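Local coordinates for protein acyl-coenzyme A oxidase (Caenorhabditis elegans, PDB 5K3H) that catalyses the FAD-dependent desaturation of acyl-CoA thioesters to (2E)-enoyl-CoA with release of hydrogen peroxide, the first step of peroxisomal beta-oxidation, at residues H3-T7 with A23-H28; S307-N311 with L615-F620; D15-E19 with V332-E336; R43-T48 with E97-L101; D565-L569 with Y603-I607. All coordinates share one frame; numbering follows the deposited sequence.

Contact 1. Residues H3-T7 with A23-H28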
# COMPACT_ATOMS: atom_id res chain seq x y z
N HIS B 3 35.74 11.65 6.67
CA HIS B 3 35.53 10.28 6.23
C HIS B 3 35.02 10.31 4.80
O HIS B 3 34.60 11.34 4.29
CB HIS B 3 34.54 9.55 7.15
CG HIS B 3 34.95 9.52 8.59
ND1 HIS B 3 34.31 10.27 9.57
CD2 HIS B 3 35.92 8.82 9.23
CE1 HIS B 3 34.87 10.02 10.74
NE2 HIS B 3 35.84 9.15 10.56
N LEU B 4 35.09 9.15 4.14
CA LEU B 4 34.45 9.04 2.83
C LEU B 4 32.96 9.39 2.89
O LEU B 4 32.42 10.03 1.97
CB LEU B 4 34.68 7.63 2.30
CG LEU B 4 36.15 7.43 1.85
CD1 LEU B 4 36.51 5.96 1.53
CD2 LEU B 4 36.51 8.36 0.66
N ASN B 5 32.26 9.00 3.95
CA ASN B 5 30.85 9.35 4.11
C ASN B 5 30.76 10.74 4.75
O ASN B 5 31.26 10.97 5.86
CB ASN B 5 30.10 8.29 4.93
CG ASN B 5 28.61 8.62 5.12
OD1 ASN B 5 28.27 9.66 5.69
ND2 ASN B 5 27.73 7.74 4.64
N LYS B 6 30.19 11.69 4.01
CA LYS B 6 30.17 13.09 4.42
C LYS B 6 29.00 13.43 5.32
O LYS B 6 28.83 14.61 5.67
CB LYS B 6 30.14 14.02 3.19
CG LYS B 6 31.36 13.87 2.31
CD LYS B 6 32.60 14.17 3.12
CE LYS B 6 33.81 14.23 2.25
NZ LYS B 6 34.22 12.89 1.78
N THR B 7 28.16 12.45 5.67
CA THR B 7 27.01 12.71 6.53
C THR B 7 27.31 12.46 8.02
O THR B 7 26.58 12.99 8.88
CB THR B 7 25.83 11.87 6.03
OG1 THR B 7 25.60 12.20 4.66
CG2 THR B 7 24.58 12.14 6.82
N ALA B 23 31.91 2.89 4.26
CA ALA B 23 31.82 3.39 2.88
C ALA B 23 33.16 3.25 2.16
O ALA B 23 34.22 3.54 2.71
CB ALA B 23 31.38 4.86 2.86
N THR B 24 33.09 2.81 0.90
CA THR B 24 34.25 2.71 0.02
C THR B 24 34.31 3.83 -1.00
O THR B 24 35.12 3.76 -1.94
CB THR B 24 34.18 1.41 -0.73
OG1 THR B 24 33.08 1.50 -1.63
CG2 THR B 24 33.93 0.26 0.22
N PHE B 25 33.45 4.85 -0.87
CA PHE B 25 33.38 5.94 -1.83
C PHE B 25 32.93 7.21 -1.12
O PHE B 25 32.31 7.17 -0.05
CB PHE B 25 32.42 5.62 -2.99
CG PHE B 25 30.98 5.43 -2.57
CD1 PHE B 25 30.51 4.19 -2.15
CD2 PHE B 25 30.10 6.51 -2.58
CE1 PHE B 25 29.22 4.03 -1.75
CE2 PHE B 25 28.79 6.36 -2.17
CZ PHE B 25 28.34 5.13 -1.77
N ASP B 26 33.21 8.33 -1.79
CA ASP B 26 32.91 9.67 -1.30
C ASP B 26 31.47 10.04 -1.65
O ASP B 26 31.11 10.16 -2.82
CB ASP B 26 33.92 10.63 -1.95
CG ASP B 26 33.65 12.09 -1.66
OD1 ASP B 26 32.74 12.42 -0.87
OD2 ASP B 26 34.36 12.94 -2.25
N THR B 27 30.64 10.28 -0.63
CA THR B 27 29.22 10.48 -0.90
C THR B 27 28.93 11.83 -1.57
O THR B 27 27.92 11.94 -2.28
CB THR B 27 28.38 10.34 0.39
OG1 THR B 27 28.77 11.31 1.37
CG2 THR B 27 28.53 8.94 0.99
N HIS B 28 29.81 12.83 -1.41
CA HIS B 28 29.68 14.05 -2.22
C HIS B 28 29.80 13.72 -3.71
O HIS B 28 29.12 14.33 -4.54
CB HIS B 28 30.74 15.10 -1.86
CG HIS B 28 30.48 15.86 -0.59
ND1 HIS B 28 29.27 15.83 0.07
CD2 HIS B 28 31.29 16.67 0.13
CE1 HIS B 28 29.35 16.59 1.15
NE2 HIS B 28 30.56 17.11 1.20
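The imidazole of His28 carries the aliphatic part of Lys6 on one of its faces: CG of Lys6 sits over the ring centre, 3.4 Å from the centroid, in a CH-pi contact, and CB of Lys6 lies over the same face near CE1 of His28. ND1 of His28 is hydrogen-bonded to Glu619. The lysine chain crosses the ring at about a right angle and, bent at chi2 (-59°) and again at chi4, doubles back toward its own backbone. Its NZ then forms a salt bridge of 3.1 Å with OD1 of Asp26, weak as a hydrogen bond, and donates to the carbonyl O of His3 at 3.0 Å. Two further bonds involve the backbone. Thr27 N gives a hydrogen bond of 3.2 Å to Leu4 O, and Lys6 N returns a nearly straight one (169°) to the hydroxyl OG1 of Thr27 at 3.0 Å. On the other flank Leu4 lies against backbone, its CB 3.4 Å from Phe25 O and its CD1 beside Ala23 O, while CB of Asn5 and CB of Ala23 meet at van der Waals distance. Asn5 OD1 accepts from Thr7 N, closing an Asx turn, and Asn5 ND2 reaches Ser613 and Asp616. The N-terminal segment is thereby laid across the start of helix 27-35, where Asp26 is the N-cap residue and its OD1 accepts a weak capping bond from His28 N.

Contact 2. Residues S307-N311 with L615-F620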
# COMPACT_ATOMS: atom_id res chain seq x y z
N SER B 307 13.72 6.68 -2.59
CA SER B 307 14.91 6.92 -1.79
C SER B 307 14.57 7.54 -0.43
O SER B 307 15.21 7.21 0.58
CB SER B 307 15.90 7.79 -2.58
OG SER B 307 17.15 7.91 -1.90
N TYR B 308 13.56 8.43 -0.35
CA TYR B 308 13.08 8.86 0.97
C TYR B 308 12.81 7.66 1.84
O TYR B 308 13.30 7.57 2.98
CB TYR B 308 11.78 9.67 0.89
CG TYR B 308 11.86 11.10 0.43
CD1 TYR B 308 13.06 11.81 0.43
CD2 TYR B 308 10.72 11.74 -0.05
CE1 TYR B 308 13.11 13.12 -0.03
CE2 TYR B 308 10.76 13.05 -0.50
CZ TYR B 308 11.95 13.73 -0.50
OH TYR B 308 11.98 15.04 -0.96
N ALA B 309 11.99 6.72 1.34
CA ALA B 309 11.56 5.59 2.16
C ALA B 309 12.74 4.69 2.53
O ALA B 309 12.81 4.21 3.67
CB ALA B 309 10.49 4.80 1.42
N LEU B 310 13.69 4.50 1.62
CA LEU B 310 14.80 3.59 1.92
C LEU B 310 15.79 4.22 2.89
O LEU B 310 16.33 3.53 3.76
CB LEU B 310 15.49 3.17 0.62
CG LEU B 310 14.61 2.27 -0.26
CD1 LEU B 310 15.15 2.27 -1.68
CD2 LEU B 310 14.56 0.88 0.31
N ASN B 311 16.03 5.54 2.78
CA ASN B 311 16.80 6.23 3.81
C ASN B 311 16.19 5.96 5.19
O ASN B 311 16.89 5.65 6.16
CB ASN B 311 16.83 7.72 3.53
CG ASN B 311 18.00 8.14 2.62
OD1 ASN B 311 19.09 8.43 3.10
ND2 ASN B 311 17.76 8.18 1.30
N LEU B 615 22.45 5.60 0.29
CA LEU B 615 21.26 6.40 0.52
C LEU B 615 21.60 7.78 1.06
O LEU B 615 20.92 8.75 0.70
CB LEU B 615 20.33 5.66 1.48
CG LEU B 615 19.78 4.36 0.90
CD1 LEU B 615 19.28 3.48 2.03
CD2 LEU B 615 18.68 4.62 -0.15
N ASP B 616 22.64 7.91 1.90
CA ASP B 616 23.11 9.23 2.30
C ASP B 616 23.50 10.08 1.10
O ASP B 616 23.45 11.31 1.18
CB ASP B 616 24.34 9.15 3.21
CG ASP B 616 24.01 8.72 4.61
OD1 ASP B 616 22.86 8.93 5.07
OD2 ASP B 616 24.96 8.23 5.28
N SER B 617 23.97 9.46 0.02
CA SER B 617 24.43 10.23 -1.14
C SER B 617 23.32 11.04 -1.79
O SER B 617 23.62 11.93 -2.58
CB SER B 617 25.09 9.30 -2.16
OG SER B 617 26.27 8.71 -1.61
N TRP B 618 22.05 10.72 -1.52
CA TRP B 618 20.98 11.57 -2.03
C TRP B 618 20.86 12.87 -1.25
O TRP B 618 20.15 13.78 -1.69
CB TRP B 618 19.67 10.80 -1.98
CG TRP B 618 19.67 9.71 -2.95
CD1 TRP B 618 20.40 8.56 -2.88
CD2 TRP B 618 18.91 9.63 -4.15
NE1 TRP B 618 20.15 7.77 -3.97
CE2 TRP B 618 19.23 8.41 -4.76
CE3 TRP B 618 17.98 10.47 -4.76
CZ2 TRP B 618 18.65 8.00 -5.96
CZ3 TRP B 618 17.40 10.06 -5.96
CH2 TRP B 618 17.74 8.83 -6.54
N GLU B 619 21.49 12.94 -0.07
CA GLU B 619 21.66 14.14 0.73
C GLU B 619 20.33 14.85 0.98
O GLU B 619 20.10 15.98 0.54
CB GLU B 619 22.71 15.03 0.09
CG GLU B 619 24.07 14.35 0.12
CD GLU B 619 25.16 15.23 -0.33
OE1 GLU B 619 24.92 16.05 -1.25
OE2 GLU B 619 26.26 15.12 0.23
N PHE B 620 19.46 14.15 1.73
CA PHE B 620 18.21 14.71 2.23
C PHE B 620 18.40 15.16 3.68
O PHE B 620 18.72 14.34 4.55
CB PHE B 620 17.08 13.69 2.17
CG PHE B 620 16.84 13.13 0.82
CD1 PHE B 620 16.68 13.98 -0.29
CD2 PHE B 620 16.75 11.77 0.63
CE1 PHE B 620 16.45 13.47 -1.54
CE2 PHE B 620 16.52 11.26 -0.63
CZ PHE B 620 16.38 12.12 -1.71
O HOH W 1 19.89 11.27 2.38
O HOH W 2 20.68 6.89 4.91
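Helix 300-319 meets the C-terminal part of helix 590-616 and the type I turn from Asp616 to Glu619, which has positive phi at Glu619; the backbones come nearest at Asn311 and Leu615, whose CA atoms are 5.5 Å apart. The amide of Asn311 fills this junction. Its ND2 donates to Ser307 O on its own helix, nearly straight at 168°, and to Leu615 O across the contact at 3.3 Å. Both acceptors lie close to the amide plane, yet ND2 stands well above each carbonyl plane, on the face opposite a backbone N-H that uses the same oxygen: Asn311 N at Ser307, Trp618 N at Leu615. Asn311 OD1 accepts from two waters, one of which accepts from Phe620 N, while the other also donates to Asp616 OD1, an oxygen in a salt bridge with Arg315. A leucine here would probably leave both waters without their shared acceptor and the two carbonyls without their second donor. Further along, Tyr308 turns its edge onto the face of Phe620 in a T-shaped pair, centroids 4.7 Å apart and planes at 69°. Ser307 OG lies over the indole of Trp618, 3.3 Å from its CG, and CB of Leu310 packs on CD2 of Leu615 at 3.6 Å. Helix 338-367 covers Leu310 and Leu615 through Ile348, and helix 27-35 packs against Trp618 through Ile34.

Contact 3. Residues D15-E19 with V332-E336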
# COMPACT_ATOMS: atom_id res chain seq x y z
N ASP B 15 25.73 3.12 16.33
CA ASP B 15 25.27 2.03 15.47
C ASP B 15 25.07 2.49 14.03
O ASP B 15 25.34 1.74 13.09
CB ASP B 15 24.00 1.42 16.05
CG ASP B 15 24.31 0.43 17.18
OD1 ASP B 15 25.45 -0.09 17.20
OD2 ASP B 15 23.42 0.21 18.04
N LEU B 16 24.61 3.72 13.84
CA LEU B 16 24.46 4.26 12.50
C LEU B 16 25.81 4.71 11.94
O LEU B 16 26.14 4.41 10.79
CB LEU B 16 23.47 5.42 12.52
CG LEU B 16 23.10 6.08 11.20
CD1 LEU B 16 22.65 5.05 10.20
CD2 LEU B 16 21.99 7.07 11.46
N THR B 17 26.61 5.40 12.76
CA THR B 17 27.97 5.75 12.34
C THR B 17 28.79 4.53 11.91
O THR B 17 29.51 4.59 10.91
CB THR B 17 28.67 6.51 13.45
OG1 THR B 17 27.93 7.70 13.72
CG2 THR B 17 30.06 6.90 13.01
N ALA B 18 28.69 3.41 12.63
CA ALA B 18 29.41 2.20 12.24
C ALA B 18 29.06 1.77 10.82
O ALA B 18 29.93 1.31 10.06
CB ALA B 18 29.12 1.06 13.21
N GLU B 19 27.79 1.92 10.42
CA GLU B 19 27.40 1.57 9.06
C GLU B 19 27.90 2.57 8.03
O GLU B 19 27.96 2.25 6.84
CB GLU B 19 25.88 1.44 8.96
CG GLU B 19 25.28 0.32 9.81
CD GLU B 19 25.85 -1.03 9.45
OE1 GLU B 19 26.15 -1.27 8.24
OE2 GLU B 19 26.03 -1.86 10.39
N VAL B 332 21.27 -8.35 17.43
CA VAL B 332 21.92 -7.79 16.26
C VAL B 332 21.04 -6.69 15.69
O VAL B 332 19.82 -6.66 15.88
CB VAL B 332 22.21 -8.88 15.19
CG1 VAL B 332 23.12 -9.96 15.73
CG2 VAL B 332 20.92 -9.48 14.72
N LYS B 333 21.67 -5.76 14.98
CA LYS B 333 20.93 -4.82 14.15
C LYS B 333 20.07 -5.60 13.17
O LYS B 333 20.54 -6.56 12.57
CB LYS B 333 21.90 -3.94 13.36
CG LYS B 333 22.85 -3.12 14.19
CD LYS B 333 23.89 -2.50 13.29
CE LYS B 333 24.91 -1.71 14.08
NZ LYS B 333 25.88 -1.03 13.16
N VAL B 334 18.81 -5.18 12.98
CA VAL B 334 18.00 -5.94 12.03
C VAL B 334 18.58 -5.87 10.62
O VAL B 334 18.33 -6.76 9.81
CB VAL B 334 16.53 -5.52 12.06
CG1 VAL B 334 15.98 -5.74 13.45
CG2 VAL B 334 16.35 -4.08 11.63
N LEU B 335 19.43 -4.87 10.34
CA LEU B 335 20.17 -4.83 9.08
C LEU B 335 21.02 -6.07 8.88
O LEU B 335 21.41 -6.36 7.75
CB LEU B 335 21.06 -3.58 9.02
CG LEU B 335 21.72 -3.08 7.71
CD1 LEU B 335 20.73 -2.83 6.60
CD2 LEU B 335 22.61 -1.82 7.93
N GLU B 336 21.27 -6.83 9.94
CA GLU B 336 22.10 -8.04 9.87
C GLU B 336 21.39 -9.18 9.15
O GLU B 336 22.07 -10.06 8.59
CB GLU B 336 22.44 -8.48 11.30
CG GLU B 336 23.86 -8.94 11.54
CD GLU B 336 24.87 -7.88 11.17
OE1 GLU B 336 24.98 -6.86 11.89
OE2 GLU B 336 25.54 -8.07 10.12
O HOH W 3 27.84 -1.35 15.07
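Lys333 reaches helix 14-21 as an almost straight rod: beyond CG, which stands anti to the carbonyl carbon (chi1 -60°), its remaining torsions are all near 180°, and Glu19, bent at chi2 (-58°), comes from the opposite direction to meet it. The ammonium group ends among three oxygen partners. NZ of Lys333 donates to Asp15 O at 2.8 Å, in the carbonyl plane and on a lone pair, and to Glu19 OE2 at 2.9 Å, a salt bridge that uses the anti lone pair of that oxygen. A water completes the set, accepting from Lys333 NZ at 2.8 Å and giving a weak bond to Asp15 OD1. The carboxylate of Asp15 is itself 4.2 Å from Lys333 NZ by its OD1, beyond a salt bridge, and pairs instead with Arg321; its OD1 lies alongside CE of Lys333. The contact joins the N-terminal helix 14-21 to the connection between helix 300-319 and helix 338-367, which lies in the C-alpha1 domain of the acyl-CoA oxidase and where residues 334-336 make a short 3-10 turn. Leu335 belongs to that turn and sets its CD2 against the carboxylate of Glu19, 3.6 Å from OE1. That oxygen has a stronger partner in Arg608, so each oxygen of Glu19 meets its own cation, which would probably favour the ionised form. Glu336 also pairs with Arg608, and its carbonyl O accepts from Asn525 of the second subunit.

Contact 4. Residues R43-T48 with E97-L101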
# COMPACT_ATOMS: atom_id res chain seq x y z
N ARG B 43 24.95 22.80 -4.99
CA ARG B 43 23.95 23.84 -4.82
C ARG B 43 22.83 23.38 -3.89
O ARG B 43 22.26 24.18 -3.14
CB ARG B 43 23.41 24.30 -6.18
CG ARG B 43 24.37 25.23 -6.95
CD ARG B 43 24.50 26.56 -6.23
NE ARG B 43 23.22 27.24 -6.06
CZ ARG B 43 22.84 27.84 -4.93
NH1 ARG B 43 23.65 27.82 -3.88
NH2 ARG B 43 21.66 28.44 -4.83
N ARG B 44 22.48 22.09 -3.95
CA ARG B 44 21.51 21.54 -3.00
C ARG B 44 21.97 21.72 -1.56
O ARG B 44 21.19 22.10 -0.68
CB ARG B 44 21.25 20.05 -3.29
CG ARG B 44 20.49 19.77 -4.60
CD ARG B 44 20.20 18.29 -4.76
NE ARG B 44 19.17 17.80 -3.85
CZ ARG B 44 19.42 17.25 -2.66
NH1 ARG B 44 20.66 17.14 -2.22
NH2 ARG B 44 18.43 16.81 -1.90
N ARG B 45 23.25 21.42 -1.30
CA ARG B 45 23.76 21.56 0.06
C ARG B 45 23.79 23.01 0.49
O ARG B 45 23.51 23.32 1.66
CB ARG B 45 25.15 20.93 0.17
CG ARG B 45 25.10 19.44 -0.18
CD ARG B 45 26.33 18.68 0.25
NE ARG B 45 27.54 19.09 -0.45
CZ ARG B 45 27.89 18.65 -1.65
NH1 ARG B 45 27.11 17.79 -2.31
NH2 ARG B 45 29.00 19.08 -2.21
N GLU B 46 24.11 23.93 -0.44
CA GLU B 46 24.12 25.36 -0.11
C GLU B 46 22.72 25.87 0.15
O GLU B 46 22.51 26.66 1.09
CB GLU B 46 24.77 26.16 -1.25
CG GLU B 46 26.23 25.87 -1.45
CD GLU B 46 26.85 26.66 -2.60
OE1 GLU B 46 26.12 27.40 -3.27
OE2 GLU B 46 28.06 26.52 -2.85
N ILE B 47 21.75 25.46 -0.67
CA ILE B 47 20.35 25.83 -0.47
C ILE B 47 19.86 25.35 0.89
O ILE B 47 19.18 26.08 1.62
CB ILE B 47 19.48 25.27 -1.60
CG1 ILE B 47 19.75 25.97 -2.92
CG2 ILE B 47 18.01 25.32 -1.22
CD1 ILE B 47 19.22 25.19 -4.11
N THR B 48 20.18 24.10 1.24
CA THR B 48 19.78 23.54 2.53
C THR B 48 20.38 24.35 3.67
O THR B 48 19.68 24.68 4.64
CB THR B 48 20.20 22.07 2.59
OG1 THR B 48 19.45 21.34 1.62
CG2 THR B 48 20.00 21.45 3.97
N GLU B 97 16.88 23.75 -8.82
CA GLU B 97 17.05 24.50 -7.58
C GLU B 97 15.70 24.80 -6.96
O GLU B 97 15.56 24.80 -5.73
CB GLU B 97 17.85 25.80 -7.80
CG GLU B 97 19.28 25.61 -8.31
CD GLU B 97 20.22 26.79 -7.99
OE1 GLU B 97 19.78 27.84 -7.45
OE2 GLU B 97 21.43 26.67 -8.29
N LEU B 98 14.69 25.08 -7.79
CA LEU B 98 13.34 25.31 -7.29
C LEU B 98 12.68 24.00 -6.86
O LEU B 98 11.99 23.94 -5.84
CB LEU B 98 12.50 26.01 -8.37
CG LEU B 98 11.05 26.41 -8.10
CD1 LEU B 98 10.96 27.47 -7.01
CD2 LEU B 98 10.40 26.93 -9.37
N TYR B 99 12.93 22.92 -7.60
CA TYR B 99 12.41 21.62 -7.21
C TYR B 99 12.93 21.23 -5.82
O TYR B 99 12.16 20.82 -4.94
CB TYR B 99 12.81 20.59 -8.26
CG TYR B 99 12.23 19.22 -8.06
CD1 TYR B 99 10.86 19.01 -8.14
CD2 TYR B 99 13.05 18.13 -7.78
CE1 TYR B 99 10.32 17.77 -7.97
CE2 TYR B 99 12.51 16.87 -7.60
CZ TYR B 99 11.14 16.70 -7.69
OH TYR B 99 10.57 15.46 -7.50
N HIS B 100 14.24 21.40 -5.60
CA HIS B 100 14.82 21.15 -4.28
C HIS B 100 14.26 22.10 -3.22
O HIS B 100 13.83 21.67 -2.14
CB HIS B 100 16.34 21.25 -4.36
CG HIS B 100 17.04 21.10 -3.05
ND1 HIS B 100 16.95 19.96 -2.28
CD2 HIS B 100 17.91 21.92 -2.40
CE1 HIS B 100 17.69 20.10 -1.19
NE2 HIS B 100 18.28 21.29 -1.24
N LEU B 101 14.24 23.40 -3.52
CA LEU B 101 13.71 24.38 -2.58
C LEU B 101 12.29 24.01 -2.14
O LEU B 101 11.98 24.03 -0.94
CB LEU B 101 13.73 25.77 -3.23
CG LEU B 101 13.09 26.97 -2.54
CD1 LEU B 101 13.84 27.39 -1.28
CD2 LEU B 101 12.97 28.13 -3.53
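Arg43 grips Glu97 side-on with two nitrogens, one to each carboxylate oxygen: NE donates to OE2 of Glu97 at 2.9 Å, and NH2 to OE1 at 3.3 Å. The acceptors lie near the guanidinium plane, but the arginine approaches from above the carboxylate plane, the two planes being 58° apart. NH1 of Arg43 is taken by OE1 of Glu46 on the same helix at 2.6 Å, giving a three-residue salt-bridge network. Outside it, Arg43 NH2 also reaches Ile89 O, and Glu97 OE1 accepts from Asp91 N. An alanine in place of Arg43 is likely to leave Glu97 and Glu46 without the cation they share. Deeper in, His100 NE2 gives a weak bond to Arg44 O at 3.1 Å, with Thr48 OG1 near the ring plane. With CG anti to the backbone N (chi1 176°), His100 brings its ring up to Arg44, whose CB lies over one face, and to Ile47, whose CB is at the ring edge. CE1 of His100 in turn lies over a face of the Arg44 guanidinium, 3.4 Å from NH2. Arg44 NH1 is satisfied by Glu619 O, Thr48 OG1 by Glu104. Between helices 38-52 and 97-105, whose segments cross at -43°, the cation of Arg43 shared by Glu97 and Glu46 probably favours the ionised form of both carboxylates.

Contact 5. Residues D565-L569 with Y603-I607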
# COMPACT_ATOMS: atom_id res chain seq x y z
N ASP B 565 28.35 -2.87 -8.24
CA ASP B 565 27.78 -3.79 -7.26
C ASP B 565 26.27 -3.66 -7.23
O ASP B 565 25.55 -4.67 -7.18
CB ASP B 565 28.32 -3.52 -5.86
CG ASP B 565 29.78 -3.84 -5.73
OD1 ASP B 565 30.32 -4.51 -6.64
OD2 ASP B 565 30.37 -3.45 -4.69
N LEU B 566 25.76 -2.42 -7.20
CA LEU B 566 24.32 -2.20 -7.24
C LEU B 566 23.71 -2.81 -8.48
O LEU B 566 22.68 -3.49 -8.40
CB LEU B 566 23.99 -0.70 -7.22
CG LEU B 566 23.36 -0.07 -5.99
CD1 LEU B 566 22.63 1.21 -6.32
CD2 LEU B 566 22.44 -1.06 -5.33
N LEU B 567 24.37 -2.59 -9.64
CA LEU B 567 23.84 -3.08 -10.91
C LEU B 567 23.76 -4.60 -10.93
O LEU B 567 22.77 -5.17 -11.42
CB LEU B 567 24.71 -2.59 -12.06
CG LEU B 567 24.37 -3.26 -13.40
CD1 LEU B 567 22.99 -2.89 -13.95
CD2 LEU B 567 25.47 -2.97 -14.38
N HIS B 568 24.78 -5.27 -10.39
CA HIS B 568 24.78 -6.73 -10.36
C HIS B 568 23.69 -7.26 -9.46
O HIS B 568 23.13 -8.33 -9.74
CB HIS B 568 26.13 -7.28 -9.91
CG HIS B 568 27.12 -7.42 -11.01
ND1 HIS B 568 27.97 -6.40 -11.39
CD2 HIS B 568 27.33 -8.44 -11.88
CE1 HIS B 568 28.69 -6.81 -12.42
NE2 HIS B 568 28.32 -8.04 -12.73
N LEU B 569 23.42 -6.58 -8.35
CA LEU B 569 22.25 -6.93 -7.53
C LEU B 569 20.96 -6.78 -8.32
O LEU B 569 20.10 -7.68 -8.33
CB LEU B 569 22.20 -6.05 -6.28
CG LEU B 569 21.02 -6.26 -5.32
CD1 LEU B 569 20.98 -7.70 -4.78
CD2 LEU B 569 21.07 -5.25 -4.20
N TYR B 603 25.48 -10.54 -3.54
CA TYR B 603 25.55 -9.08 -3.66
C TYR B 603 24.77 -8.36 -2.57
O TYR B 603 25.10 -7.22 -2.24
CB TYR B 603 25.10 -8.61 -5.05
CG TYR B 603 26.19 -8.74 -6.10
CD1 TYR B 603 27.21 -7.82 -6.18
CD2 TYR B 603 26.20 -9.83 -6.99
CE1 TYR B 603 28.21 -7.94 -7.14
CE2 TYR B 603 27.20 -9.98 -7.94
CZ TYR B 603 28.20 -9.03 -8.02
OH TYR B 603 29.20 -9.17 -8.98
N LEU B 604 23.79 -9.01 -1.93
CA LEU B 604 23.23 -8.43 -0.72
C LEU B 604 24.34 -8.13 0.30
O LEU B 604 24.49 -6.99 0.75
CB LEU B 604 22.21 -9.39 -0.11
CG LEU B 604 20.88 -9.58 -0.86
CD1 LEU B 604 19.96 -10.61 -0.15
CD2 LEU B 604 20.17 -8.21 -1.11
N GLN B 605 25.15 -9.14 0.62
CA GLN B 605 26.27 -8.97 1.54
C GLN B 605 27.28 -7.94 1.02
O GLN B 605 27.87 -7.18 1.80
CB GLN B 605 26.92 -10.35 1.74
CG GLN B 605 28.41 -10.38 2.16
CD GLN B 605 29.38 -10.30 0.96
OE1 GLN B 605 29.07 -10.79 -0.14
NE2 GLN B 605 30.57 -9.69 1.17
N LYS B 606 27.50 -7.91 -0.30
CA LYS B 606 28.46 -6.98 -0.88
C LYS B 606 27.96 -5.54 -0.77
O LYS B 606 28.75 -4.61 -0.57
CB LYS B 606 28.73 -7.37 -2.34
CG LYS B 606 29.87 -6.61 -2.98
CD LYS B 606 31.17 -7.37 -2.71
CE LYS B 606 32.39 -6.51 -2.87
NZ LYS B 606 32.21 -5.55 -3.98
N ILE B 607 26.64 -5.35 -0.90
CA ILE B 607 26.07 -4.01 -0.87
C ILE B 607 26.05 -3.47 0.56
O ILE B 607 26.23 -2.26 0.78
CB ILE B 607 24.65 -4.06 -1.47
CG1 ILE B 607 24.70 -4.30 -2.99
CG2 ILE B 607 23.88 -2.78 -1.15
CD1 ILE B 607 25.35 -3.20 -3.75
O HOH W 4 29.42 -2.19 -2.44
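Tyr603 lays its ring against His568 where helices 557-577 and 590-616 pack antiparallel in the C-terminal helical domain of the oxidase, their segments crossing at -152° with axes 9.4 Å apart. The imidazole and phenol planes are near parallel, 13° apart, but slid so that they barely overlap. What covers the tyrosine face is CB of His568, 3.4 Å from the ring centroid in a CH-pi contact, while the phenol OH lies over one face of the imidazole, 3.4 Å from CG of His568. The imidazole is held by its own bonds, ND1 to Ser564 O and NE2 to Gly487 O. Next to this pair, Leu569 puts its CG anti to the backbone N (chi1 178°), which sends its methyls across the interface: its side chain crosses that of Leu604 at about a right angle, CD1 of Leu569 lying 3.8 Å from CD2 of Leu604, and its CD2 packs on CG1 of Ile607. CD1 of Ile607 meanwhile presses on the backbone of Asp565 and Leu566. At the partly exposed border, Lys606 bends at chi2 and chi4 and crosses the Asp565 side chain, its NZ forming a salt bridge of 2.9 Å with OD2, on the syn side but tilted well out of the carboxylate plane. A water gives one hydrogen bond to that same OD2 of Asp565, at 2.7 Å, and another to Lys606 O.

In the fold
Contact 2 lies centrally, its centre 14 to 17 Å from the other four. It touches contact 1 through Asn5 with Asp616 and His28 with Glu619, and contact 4 through a salt bridge of Arg45 with Glu619. Contacts 1 and 4 meet directly where His28 packs on Arg45. Contacts 2 and 5 share helix 590-616, their nearest atoms about 7 Å apart, whereas contact 4 lies about 30 Å from both contacts 3 and 5, centre to centre. Towards the FAD and ATP sites, side chains of Leu335 in contact 3 and Leu604 in contact 5 come about 5 and 4 Å from that of FAD-binding Gln341, and Leu310 in contact 2 about 7 Å from that of ATP-binding Gln404.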